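Local coordinates for glycosylation Associate Protein 2 (Streptococcus agalactiae serotype V, PDB 6OYC), which probably acts with its partner proteins Gap1 and Gap3 in the glycosylation and accessory Sec-dependent secretion of a streptococcal surface glycoprotein, at residues V149-Y152 with L158-E161; E166-L171 with D199-I204; E133-S138 with L172-N177. All coordinates share one frame; numbering follows the deposited sequence.

Contact 1 of 3, residues V149-Y152 with L158-E161; sequences VVNY and LELE
Val149 and Glu161, and two residues further on Asn151 and Glu159, are the hydrogen-bonded pairs that tie these antiparallel strands together. In the first pair the Val149 N to Glu161 O bond measures 3.0 Å and the return bond from Glu161 N to Val149 O 3.1 Å. In the second, Asn151 N reaches Glu159 O at 3.0 Å in a nearly straight bond (170° at the hydrogen), while Glu159 N meets Asn151 O at 2.8 Å. Between them Val150 faces Leu160 in a non-hydrogen-bonded pair, where CA-H...O contacts help fill the space between the backbones.

Apolar packing belongs to the face of Val150, Tyr152, Leu158 and Leu160. The CG of Leu158 stands opposite its own backbone N (chi1 165°), which carries CD1 over one face of the Tyr152 ring, 3.8 Å from the centroid, a CH-pi contact. The same methyl touches Val150 CG1 at 3.7 Å, so one leucine tip serves two neighbours; Ile140 and Ile142 add to this greasy patch.

The face of Val149, Asn151, Glu159 and Glu161 is mixed, with Val149 CG2 resting on the aliphatic CB of Glu161 at 3.4 Å. Buried Leu158 and Leu160 suit the apolar side, while the partly exposed glutamates extend their carboxylates well away from the backbone. A mainly apolar face and a more polar one make a largely amphipathic beta hairpin, whose strand 157-165 pairs onward with strand 251-262.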
ATOM      1  N   VAL B 149     -10.666  17.728  28.833  1.00 36.56           N
ATOM      2  CA  VAL B 149      -9.354  17.140  29.047  1.00 40.90           C
ATOM      3  C   VAL B 149      -8.700  16.832  27.703  1.00 38.55           C
ATOM      4  O   VAL B 149      -9.361  16.416  26.736  1.00 36.15           O
ATOM      5  CB  VAL B 149      -9.443  15.879  29.933  1.00 45.74           C
ATOM      6  CG1 VAL B 149     -10.348  16.133  31.135  1.00 42.05           C
ATOM      7  CG2 VAL B 149      -9.947  14.716  29.161  1.00 46.74           C
ATOM      8  N   VAL B 150      -7.392  17.056  27.650  1.00 35.82           N
ATOM      9  CA  VAL B 150      -6.566  16.888  26.468  1.00 38.26           C
ATOM     10  C   VAL B 150      -5.403  15.985  26.861  1.00 37.70           C
ATOM     11  O   VAL B 150      -4.622  16.340  27.754  1.00 38.09           O
ATOM     12  CB  VAL B 150      -6.051  18.246  25.955  1.00 37.52           C
ATOM     13  CG1 VAL B 150      -5.206  18.078  24.706  1.00 33.44           C
ATOM     14  CG2 VAL B 150      -7.205  19.199  25.734  1.00 30.74           C
ATOM     15  N   ASN B 151      -5.295  14.819  26.208  1.00 37.01           N
ATOM     16  CA  ASN B 151      -4.198  13.869  26.391  1.00 40.10           C
ATOM     17  C   ASN B 151      -3.578  13.529  25.051  1.00 37.68           C
ATOM     18  O   ASN B 151      -4.289  13.198  24.101  1.00 43.02           O
ATOM     19  CB  ASN B 151      -4.645  12.523  27.005  1.00 40.90           C
ATOM     20  CG  ASN B 151      -5.241  12.675  28.369  1.00 50.91           C
ATOM     21  OD1 ASN B 151      -4.810  13.519  29.162  1.00 52.97           O
ATOM     22  ND2 ASN B 151      -6.245  11.848  28.669  1.00 60.37           N
ATOM     23  N   TYR B 152      -2.256  13.540  24.988  1.00 36.42           N
ATOM     24  CA  TYR B 152      -1.539  12.960  23.865  1.00 37.84           C
ATOM     25  C   TYR B 152      -1.031  11.598  24.304  1.00 43.18           C
ATOM     26  O   TYR B 152      -0.305  11.502  25.298  1.00 42.19           O
ATOM     27  CB  TYR B 152      -0.399  13.857  23.407  1.00 33.85           C
ATOM     28  CG  TYR B 152      -0.931  15.081  22.725  1.00 40.20           C
ATOM     29  CD1 TYR B 152      -1.357  16.186  23.476  1.00 38.86           C
ATOM     30  CD2 TYR B 152      -1.049  15.134  21.340  1.00 35.44           C
ATOM     31  CE1 TYR B 152      -1.865  17.315  22.873  1.00 37.75           C
ATOM     32  CE2 TYR B 152      -1.552  16.268  20.716  1.00 37.18           C
ATOM     33  CZ  TYR B 152      -1.967  17.360  21.489  1.00 41.21           C
ATOM     34  OH  TYR B 152      -2.483  18.498  20.884  1.00 37.78           O
ATOM     35  N   LEU B 158      -4.318  11.864  19.768  1.00 34.25           N
ATOM     36  CA  LEU B 158      -4.822  12.943  20.596  1.00 35.07           C
ATOM     37  C   LEU B 158      -6.212  12.566  21.084  1.00 39.11           C
ATOM     38  O   LEU B 158      -7.060  12.114  20.300  1.00 35.44           O
ATOM     39  CB  LEU B 158      -4.866  14.270  19.834  1.00 30.89           C
ATOM     40  CG  LEU B 158      -5.703  15.390  20.452  1.00 35.03           C
ATOM     41  CD1 LEU B 158      -5.241  15.734  21.864  1.00 34.35           C
ATOM     42  CD2 LEU B 158      -5.668  16.635  19.550  1.00 34.10           C
ATOM     43  N   GLU B 159      -6.433  12.755  22.377  1.00 37.84           N
ATOM     44  CA  GLU B 159      -7.643  12.334  23.060  1.00 36.42           C
ATOM     45  C   GLU B 159      -8.293  13.566  23.675  1.00 37.38           C
ATOM     46  O   GLU B 159      -7.665  14.267  24.479  1.00 34.71           O
ATOM     47  CB  GLU B 159      -7.300  11.297  24.129  1.00 41.35           C
ATOM     48  CG  GLU B 159      -8.441  10.447  24.605  1.00 51.95           C
ATOM     49  CD  GLU B 159      -7.977   9.403  25.597  1.00 61.19           C
ATOM     50  OE1 GLU B 159      -6.760   9.378  25.908  1.00 61.48           O
ATOM     51  OE2 GLU B 159      -8.829   8.619  26.066  1.00 60.06           O
ATOM     52  N   LEU B 160      -9.540  13.829  23.293  1.00 35.53           N
ATOM     53  CA  LEU B 160     -10.320  14.939  23.808  1.00 33.42           C
ATOM     54  C   LEU B 160     -11.565  14.390  24.475  1.00 36.17           C
ATOM     55  O   LEU B 160     -12.260  13.549  23.896  1.00 34.94           O
ATOM     56  CB  LEU B 160     -10.710  15.905  22.695  1.00 32.10           C
ATOM     57  CG  LEU B 160      -9.482  16.399  21.936  1.00 39.99           C
ATOM     58  CD1 LEU B 160      -9.784  16.691  20.473  1.00 37.57           C
ATOM     59  CD2 LEU B 160      -8.939  17.628  22.642  1.00 37.15           C
ATOM     60  N   GLU B 161     -11.854  14.876  25.682  1.00 36.37           N
ATOM     61  CA  GLU B 161     -13.028  14.423  26.415  1.00 39.87           C
ATOM     62  C   GLU B 161     -13.741  15.598  27.071  1.00 37.75           C
ATOM     63  O   GLU B 161     -13.099  16.429  27.722  1.00 37.39           O
ATOM     64  CB  GLU B 161     -12.630  13.386  27.468  1.00 41.82           C
ATOM     65  CG  GLU B 161     -13.786  12.886  28.303  1.00 46.91           C
ATOM     66  CD  GLU B 161     -13.383  11.729  29.200  1.00 56.22           C
ATOM     67  OE1 GLU B 161     -12.164  11.464  29.335  1.00 58.03           O
ATOM     68  OE2 GLU B 161     -14.292  11.081  29.759  1.00 61.89           O
TER

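Contact 2 of 3, residues E166-L171 with D199-I204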
ATOM      1  N   GLU B 166     -24.090  21.946  21.919  1.00 36.75           N
ATOM      2  CA  GLU B 166     -25.402  21.434  21.553  1.00 40.92           C
ATOM      3  C   GLU B 166     -25.575  21.306  20.039  1.00 38.30           C
ATOM      4  O   GLU B 166     -26.308  20.421  19.574  1.00 39.47           O
ATOM      5  CB  GLU B 166     -26.471  22.343  22.163  1.00 44.00           C
ATOM      6  CG  GLU B 166     -26.185  22.680  23.633  1.00 49.11           C
ATOM      7  CD  GLU B 166     -25.461  24.028  23.826  1.00 49.62           C
ATOM      8  OE1 GLU B 166     -26.087  24.990  24.324  1.00 53.98           O
ATOM      9  OE2 GLU B 166     -24.267  24.137  23.481  1.00 50.19           O
ATOM     10  N   ASN B 167     -24.928  22.175  19.267  1.00 35.50           N
ATOM     11  CA  ASN B 167     -24.805  22.069  17.819  1.00 35.41           C
ATOM     12  C   ASN B 167     -23.334  21.915  17.462  1.00 38.13           C
ATOM     13  O   ASN B 167     -22.446  22.094  18.299  1.00 34.34           O
ATOM     14  CB  ASN B 167     -25.385  23.298  17.112  1.00 36.13           C
ATOM     15  CG  ASN B 167     -26.815  23.602  17.551  1.00 42.94           C
ATOM     16  OD1 ASN B 167     -27.734  22.846  17.263  1.00 42.29           O
ATOM     17  ND2 ASN B 167     -27.000  24.712  18.255  1.00 43.50           N
ATOM     18  N   TYR B 168     -23.074  21.582  16.202  1.00 37.14           N
ATOM     19  CA  TYR B 168     -21.696  21.455  15.764  1.00 35.34           C
ATOM     20  C   TYR B 168     -20.927  22.717  16.122  1.00 36.48           C
ATOM     21  O   TYR B 168     -21.369  23.832  15.832  1.00 36.95           O
ATOM     22  CB  TYR B 168     -21.638  21.181  14.261  1.00 33.79           C
ATOM     23  CG  TYR B 168     -21.818  19.710  13.905  1.00 38.63           C
ATOM     24  CD1 TYR B 168     -20.889  18.744  14.305  1.00 36.16           C
ATOM     25  CD2 TYR B 168     -22.909  19.294  13.150  1.00 40.44           C
ATOM     26  CE1 TYR B 168     -21.058  17.400  13.963  1.00 34.70           C
ATOM     27  CE2 TYR B 168     -23.085  17.984  12.807  1.00 39.89           C
ATOM     28  CZ  TYR B 168     -22.171  17.039  13.214  1.00 39.43           C
ATOM     29  OH  TYR B 168     -22.407  15.745  12.854  1.00 42.42           O
ATOM     30  N   SER B 169     -19.797  22.536  16.800  1.00 36.86           N
ATOM     31  CA  SER B 169     -19.015  23.651  17.322  1.00 33.52           C
ATOM     32  C   SER B 169     -17.553  23.441  16.995  1.00 30.96           C
ATOM     33  O   SER B 169     -17.023  22.341  17.196  1.00 28.13           O
ATOM     34  CB  SER B 169     -19.155  23.789  18.836  1.00 29.16           C
ATOM     35  OG  SER B 169     -20.485  24.087  19.163  1.00 40.31           O
ATOM     36  N   PHE B 170     -16.905  24.512  16.530  1.00 27.29           N
ATOM     37  CA  PHE B 170     -15.496  24.435  16.176  1.00 30.04           C
ATOM     38  C   PHE B 170     -14.699  23.860  17.335  1.00 30.16           C
ATOM     39  O   PHE B 170     -14.811  24.320  18.472  1.00 34.16           O
ATOM     40  CB  PHE B 170     -14.953  25.816  15.793  1.00 29.16           C
ATOM     41  CG  PHE B 170     -13.470  25.825  15.524  1.00 30.75           C
ATOM     42  CD1 PHE B 170     -12.949  25.164  14.418  1.00 27.81           C
ATOM     43  CD2 PHE B 170     -12.594  26.488  16.378  1.00 30.94           C
ATOM     44  CE1 PHE B 170     -11.580  25.170  14.149  1.00 26.67           C
ATOM     45  CE2 PHE B 170     -11.218  26.507  16.119  1.00 28.49           C
ATOM     46  CZ  PHE B 170     -10.715  25.837  15.000  1.00 30.52           C
ATOM     47  N   LEU B 171     -13.921  22.827  17.050  1.00 27.44           N
ATOM     48  CA  LEU B 171     -13.093  22.208  18.073  1.00 29.83           C
ATOM     49  C   LEU B 171     -11.603  22.394  17.823  1.00 32.09           C
ATOM     50  O   LEU B 171     -10.862  22.707  18.765  1.00 34.00           O
ATOM     51  CB  LEU B 171     -13.408  20.714  18.182  1.00 30.98           C
ATOM     52  CG  LEU B 171     -12.494  19.975  19.168  1.00 32.06           C
ATOM     53  CD1 LEU B 171     -12.624  20.555  20.581  1.00 25.51           C
ATOM     54  CD2 LEU B 171     -12.795  18.500  19.154  1.00 34.92           C
ATOM     55  N   ASP B 199     -20.853  13.655  17.802  1.00 40.43           N
ATOM     56  CA  ASP B 199     -20.774  13.705  16.358  1.00 38.49           C
ATOM     57  C   ASP B 199     -19.648  14.661  16.002  1.00 37.88           C
ATOM     58  O   ASP B 199     -19.481  15.702  16.647  1.00 36.62           O
ATOM     59  CB  ASP B 199     -22.113  14.148  15.752  1.00 45.90           C
ATOM     60  CG  ASP B 199     -23.237  13.123  15.980  1.00 52.34           C
ATOM     61  OD1 ASP B 199     -22.960  12.011  16.482  1.00 50.86           O
ATOM     62  OD2 ASP B 199     -24.403  13.422  15.645  1.00 60.89           O
ATOM     63  N   ILE B 200     -18.844  14.293  15.018  1.00 35.43           N
ATOM     64  CA  ILE B 200     -17.802  15.182  14.529  1.00 34.76           C
ATOM     65  C   ILE B 200     -18.024  15.433  13.045  1.00 40.20           C
ATOM     66  O   ILE B 200     -18.503  14.561  12.306  1.00 37.54           O
ATOM     67  CB  ILE B 200     -16.378  14.639  14.785  1.00 34.18           C
ATOM     68  CG1 ILE B 200     -16.173  13.311  14.074  1.00 39.51           C
ATOM     69  CG2 ILE B 200     -16.109  14.489  16.280  1.00 35.51           C
ATOM     70  CD1 ILE B 200     -14.749  12.811  14.158  1.00 40.44           C
ATOM     71  N   ARG B 201     -17.672  16.649  12.619  1.00 37.18           N
ATOM     72  CA  ARG B 201     -17.753  17.084  11.234  1.00 37.03           C
ATOM     73  C   ARG B 201     -16.425  17.697  10.797  1.00 35.47           C
ATOM     74  O   ARG B 201     -15.875  18.574  11.473  1.00 33.43           O
ATOM     75  CB  ARG B 201     -18.881  18.100  11.026  1.00 34.73           C
ATOM     76  CG  ARG B 201     -18.850  18.693   9.617  1.00 39.16           C
ATOM     77  CD  ARG B 201     -19.875  19.799   9.419  1.00 37.94           C
ATOM     78  NE  ARG B 201     -21.231  19.271   9.478  1.00 38.91           N
ATOM     79  CZ  ARG B 201     -22.295  19.948   9.897  1.00 41.22           C
ATOM     80  NH1 ARG B 201     -22.190  21.210  10.294  1.00 40.46           N
ATOM     81  NH2 ARG B 201     -23.473  19.348   9.915  1.00 43.21           N
ATOM     82  N   LEU B 202     -15.935  17.256   9.653  1.00 34.65           N
ATOM     83  CA  LEU B 202     -14.732  17.796   9.046  1.00 33.75           C
ATOM     84  C   LEU B 202     -15.130  18.770   7.945  1.00 32.50           C
ATOM     85  O   LEU B 202     -15.895  18.409   7.048  1.00 33.98           O
ATOM     86  CB  LEU B 202     -13.896  16.655   8.469  1.00 35.90           C
ATOM     87  CG  LEU B 202     -12.384  16.741   8.474  1.00 36.20           C
ATOM     88  CD1 LEU B 202     -11.873  16.962   9.893  1.00 29.25           C
ATOM     89  CD2 LEU B 202     -11.832  15.462   7.880  1.00 34.88           C
ATOM     90  N   VAL B 203     -14.619  19.999   8.011  1.00 30.17           N
ATOM     91  CA  VAL B 203     -14.816  20.992   6.960  1.00 29.98           C
ATOM     92  C   VAL B 203     -13.496  21.181   6.225  1.00 30.26           C
ATOM     93  O   VAL B 203     -12.446  21.381   6.844  1.00 31.79           O
ATOM     94  CB  VAL B 203     -15.349  22.322   7.518  1.00 32.26           C
ATOM     95  CG1 VAL B 203     -15.421  23.357   6.423  1.00 30.23           C
ATOM     96  CG2 VAL B 203     -16.712  22.106   8.153  1.00 29.00           C
ATOM     97  N   ILE B 204     -13.544  21.073   4.906  1.00 33.25           N
ATOM     98  CA  ILE B 204     -12.365  21.057   4.060  1.00 30.34           C
ATOM     99  C   ILE B 204     -12.559  22.156   3.032  1.00 28.77           C
ATOM    100  O   ILE B 204     -13.525  22.113   2.261  1.00 29.70           O
ATOM    101  CB  ILE B 204     -12.179  19.680   3.389  1.00 30.05           C
ATOM    102  CG1 ILE B 204     -12.075  18.608   4.467  1.00 28.81           C
ATOM    103  CG2 ILE B 204     -10.934  19.642   2.475  1.00 26.59           C
ATOM    104  CD1 ILE B 204     -12.315  17.244   3.974  1.00 27.57           C
TER
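Both side chains of the central pair, Tyr168 and Arg201, set out toward the other strand. The arginine CG lies opposite its backbone N (chi1 173°), and a bend at chi3 (-67°) then folds the end of the chain back against the ring.

Two parts of Arg201 touch the ring. Its CB lies over one face, 4.0 Å from the centroid, in a CH-pi contact. Further out, NH2 comes to 3.2 Å from Tyr168 CE2, and CZ to 3.4 Å from CD2, so that this side of the ring rests over a face of the guanidinium. The two planes are not stacked flat but tilted 42° apart. The charged end is also engaged by Glu222 through a salt bridge from NH2, which probably steadies the guanidinium where the tyrosine meets it.

At the far end of the ring, Tyr168 OH lies 3.3 Å from Asp199 CB, a contact with the methylene rather than the carboxylate, and CE1 is 3.5 Å from Asp199 O. Tyrosine suits the place: its ring is long enough to join two backbones whose nearest CA atoms, Tyr168 and Arg201, are 7.4 Å apart, and its hydroxyl tolerates the partly exposed surface. This is packing on the surface of an antiparallel sheet between next-but-one neighbours, strands 168-180 and 198-208, each of which pairs with the intervening strand 238-247.

Contact 3 of 3, residues E133-S138 with L172-N177; sequences EKLQVS and LNFAYN
Leu135 meets Phe174 from its very first side-chain atom. CB lies 4.0 Å from CE2 of the phenylalanine ring and equally far from CD2, and the two side chains run obliquely past each other. Beyond it, CG is turned opposite the carbonyl carbon (chi1 -76°), and from there the branch ending in CD2 follows the ring: this methyl is 4.0 Å from Phe174 CD2. It also comes within 4.4 Å of Tyr176 O, a looser contact with the backbone of Tyr176. The backbone carbonyl of the leucine joins in, with Leu135 O 4.0 Å from Phe174 CE2.

Apolar side chains suit this buried place, where Ile140 and Val242 also pack against the ring. Next to the phenylalanine, Asn173 ND2 donates to Phe174 O at 3.1 Å, approaching from above the carbonyl plane; the same nitrogen bonds to Gln141 OE1, tying this strand to strand 140-142.

Strand 132-135 pairs with strand 251-262, whereas strand 168-180 pairs with strand 238-247. The leucine and phenylalanine therefore join two different antiparallel sheets, consistent with the apolar packing between the two layers of a beta-sandwich-like domain.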
ATOM      1  N   GLU B 133       1.161  10.806   2.594  1.00 32.98           N
ATOM      2  CA  GLU B 133       1.838  11.235   3.808  1.00 34.41           C
ATOM      3  C   GLU B 133       0.782  11.581   4.846  1.00 32.33           C
ATOM      4  O   GLU B 133      -0.415  11.644   4.554  1.00 32.61           O
ATOM      5  CB  GLU B 133       2.794  12.408   3.545  1.00 34.74           C
ATOM      6  CG  GLU B 133       2.127  13.744   3.323  1.00 39.21           C
ATOM      7  CD  GLU B 133       3.145  14.869   3.090  1.00 42.61           C
ATOM      8  OE1 GLU B 133       4.117  14.662   2.346  1.00 44.06           O
ATOM      9  OE2 GLU B 133       2.976  15.967   3.646  1.00 46.94           O
ATOM     10  N   LYS B 134       1.245  11.769   6.073  1.00 27.02           N
ATOM     11  CA  LYS B 134       0.381  11.960   7.229  1.00 35.69           C
ATOM     12  C   LYS B 134       0.521  13.378   7.778  1.00 32.17           C
ATOM     13  O   LYS B 134       1.623  13.930   7.827  1.00 30.16           O
ATOM     14  CB  LYS B 134       0.711  10.938   8.334  1.00 31.90           C
ATOM     15  CG  LYS B 134       0.067   9.565   8.117  1.00 30.54           C
ATOM     16  CD  LYS B 134       0.792   8.471   8.844  1.00 30.97           C
ATOM     17  CE  LYS B 134       2.022   8.002   8.050  1.00 32.42           C
ATOM     18  NZ  LYS B 134       2.702   6.896   8.770  1.00 33.26           N
ATOM     19  N   LEU B 135      -0.610  13.977   8.143  1.00 31.23           N
ATOM     20  CA  LEU B 135      -0.642  15.137   9.025  1.00 29.86           C
ATOM     21  C   LEU B 135      -0.824  14.584  10.432  1.00 31.27           C
ATOM     22  O   LEU B 135      -1.893  14.041  10.761  1.00 29.97           O
ATOM     23  CB  LEU B 135      -1.770  16.092   8.639  1.00 29.07           C
ATOM     24  CG  LEU B 135      -1.495  16.935   7.389  1.00 31.61           C
ATOM     25  CD1 LEU B 135      -1.722  16.131   6.089  1.00 30.55           C
ATOM     26  CD2 LEU B 135      -2.360  18.158   7.378  1.00 32.70           C
ATOM     27  N   GLN B 136       0.235  14.670  11.234  1.00 29.54           N
ATOM     28  CA  GLN B 136       0.257  14.121  12.583  1.00 32.16           C
ATOM     29  C   GLN B 136      -0.458  15.055  13.567  1.00 34.35           C
ATOM     30  O   GLN B 136      -0.564  16.268  13.343  1.00 32.27           O
ATOM     31  CB  GLN B 136       1.704  13.884  13.032  1.00 30.61           C
ATOM     32  CG  GLN B 136       2.500  12.919  12.140  1.00 30.97           C
ATOM     33  CD  GLN B 136       2.057  11.459  12.309  1.00 33.45           C
ATOM     34  OE1 GLN B 136       1.246  11.130  13.178  1.00 36.59           O
ATOM     35  NE2 GLN B 136       2.590  10.588  11.475  1.00 32.73           N
ATOM     36  N   VAL B 137      -0.910  14.482  14.692  1.00 30.24           N
ATOM     37  CA  VAL B 137      -1.725  15.229  15.644  1.00 31.49           C
ATOM     38  C   VAL B 137      -0.960  16.397  16.242  1.00 34.87           C
ATOM     39  O   VAL B 137      -1.571  17.287  16.848  1.00 34.47           O
ATOM     40  CB  VAL B 137      -2.289  14.324  16.776  1.00 32.68           C
ATOM     41  CG1 VAL B 137      -3.312  13.337  16.229  1.00 34.84           C
ATOM     42  CG2 VAL B 137      -1.184  13.604  17.548  1.00 29.87           C
ATOM     43  N   SER B 138       0.365  16.429  16.090  1.00 30.72           N
ATOM     44  CA  SER B 138       1.109  17.586  16.572  1.00 37.22           C
ATOM     45  C   SER B 138       0.756  18.841  15.787  1.00 38.62           C
ATOM     46  O   SER B 138       0.819  19.943  16.337  1.00 39.47           O
ATOM     47  CB  SER B 138       2.610  17.327  16.493  1.00 38.21           C
ATOM     48  OG  SER B 138       2.980  17.055  15.162  1.00 46.72           O
ATOM     49  N   LEU B 172     -11.144  22.221  16.578  1.00 29.13           N
ATOM     50  CA  LEU B 172      -9.720  22.263  16.262  1.00 28.54           C
ATOM     51  C   LEU B 172      -9.523  22.452  14.764  1.00 27.55           C
ATOM     52  O   LEU B 172     -10.395  22.130  13.955  1.00 28.21           O
ATOM     53  CB  LEU B 172      -9.009  20.984  16.723  1.00 26.03           C
ATOM     54  CG  LEU B 172      -9.466  19.671  16.070  1.00 26.77           C
ATOM     55  CD1 LEU B 172      -8.631  19.350  14.831  1.00 26.78           C
ATOM     56  CD2 LEU B 172      -9.370  18.535  17.084  1.00 26.56           C
ATOM     57  N   ASN B 173      -8.344  22.928  14.394  1.00 26.01           N
ATOM     58  CA  ASN B 173      -7.957  22.955  12.997  1.00 23.59           C
ATOM     59  C   ASN B 173      -6.582  22.328  12.842  1.00 27.94           C
ATOM     60  O   ASN B 173      -5.850  22.121  13.816  1.00 26.04           O
ATOM     61  CB  ASN B 173      -7.948  24.374  12.435  1.00 27.92           C
ATOM     62  CG  ASN B 173      -6.918  25.262  13.116  1.00 28.35           C
ATOM     63  OD1 ASN B 173      -7.201  25.881  14.149  1.00 28.41           O
ATOM     64  ND2 ASN B 173      -5.707  25.298  12.564  1.00 27.66           N
ATOM     65  N   PHE B 174      -6.252  21.990  11.593  1.00 27.02           N
ATOM     66  CA  PHE B 174      -4.890  21.639  11.232  1.00 28.19           C
ATOM     67  C   PHE B 174      -4.182  22.917  10.809  1.00 29.03           C
ATOM     68  O   PHE B 174      -4.747  23.721  10.058  1.00 27.54           O
ATOM     69  CB  PHE B 174      -4.863  20.592  10.113  1.00 30.32           C
ATOM     70  CG  PHE B 174      -5.199  19.212  10.596  1.00 30.68           C
ATOM     71  CD1 PHE B 174      -6.525  18.831  10.788  1.00 29.13           C
ATOM     72  CD2 PHE B 174      -4.194  18.311  10.906  1.00 28.88           C
ATOM     73  CE1 PHE B 174      -6.842  17.553  11.271  1.00 31.56           C
ATOM     74  CE2 PHE B 174      -4.497  17.031  11.374  1.00 29.33           C
ATOM     75  CZ  PHE B 174      -5.829  16.652  11.562  1.00 25.43           C
ATOM     76  N   ALA B 175      -2.959  23.111  11.319  1.00 26.95           N
ATOM     77  CA  ALA B 175      -2.215  24.339  11.038  1.00 31.19           C
ATOM     78  C   ALA B 175      -1.757  24.436   9.583  1.00 31.28           C
ATOM     79  O   ALA B 175      -1.683  25.548   9.033  1.00 30.62           O
ATOM     80  CB  ALA B 175      -1.001  24.440  11.961  1.00 28.65           C
ATOM     81  N   TYR B 176      -1.444  23.312   8.944  1.00 26.89           N
ATOM     82  CA  TYR B 176      -0.835  23.355   7.619  1.00 30.30           C
ATOM     83  C   TYR B 176      -1.826  23.003   6.518  1.00 28.91           C
ATOM     84  O   TYR B 176      -2.892  22.433   6.758  1.00 29.30           O
ATOM     85  CB  TYR B 176       0.376  22.423   7.548  1.00 29.16           C
ATOM     86  CG  TYR B 176       1.508  22.966   8.367  1.00 31.17           C
ATOM     87  CD1 TYR B 176       2.349  23.942   7.853  1.00 28.37           C
ATOM     88  CD2 TYR B 176       1.710  22.540   9.679  1.00 33.80           C
ATOM     89  CE1 TYR B 176       3.381  24.459   8.610  1.00 32.32           C
ATOM     90  CE2 TYR B 176       2.740  23.054  10.440  1.00 33.55           C
ATOM     91  CZ  TYR B 176       3.570  24.018   9.908  1.00 31.90           C
ATOM     92  OH  TYR B 176       4.597  24.539  10.679  1.00 31.03           O
ATOM     93  N   ASN B 177      -1.451  23.342   5.294  1.00 27.90           N
ATOM     94  CA  ASN B 177      -2.299  23.079   4.145  1.00 27.64           C
ATOM     95  C   ASN B 177      -1.833  21.834   3.409  1.00 32.28           C
ATOM     96  O   ASN B 177      -0.651  21.475   3.428  1.00 31.94           O
ATOM     97  CB  ASN B 177      -2.317  24.281   3.204  1.00 26.93           C
ATOM     98  CG  ASN B 177      -2.841  25.534   3.899  1.00 29.66           C
ATOM     99  OD1 ASN B 177      -2.115  26.518   4.074  1.00 29.63           O
ATOM    100  ND2 ASN B 177      -4.099  25.484   4.331  1.00 27.10           N
TER

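How the contacts relate
The three contacts form a compact triangle, with every pair of centres about 16 Å apart, in the beta-rich part of the chain. Strand 157-165 of contact 1 turns a corner at Glu166 and Asn167 into strand 168-180, which first supplies contact 2 and then directly contact 3. Along the chain, contact 1 is nested inside the loop closed by contact 3 and ends before contact 2 begins, while contacts 2 and 3 alternate. Leu160 CD1 of contact 1 packs on Leu171 CD2 of contact 2 (3.8 Å) and Leu172 CD2 of contact 3 (3.9 Å). Contacts 1 and 2 each lie within one sheet, while contact 3, with the Leu160 packing, joins the two, as in a sandwich-like arrangement.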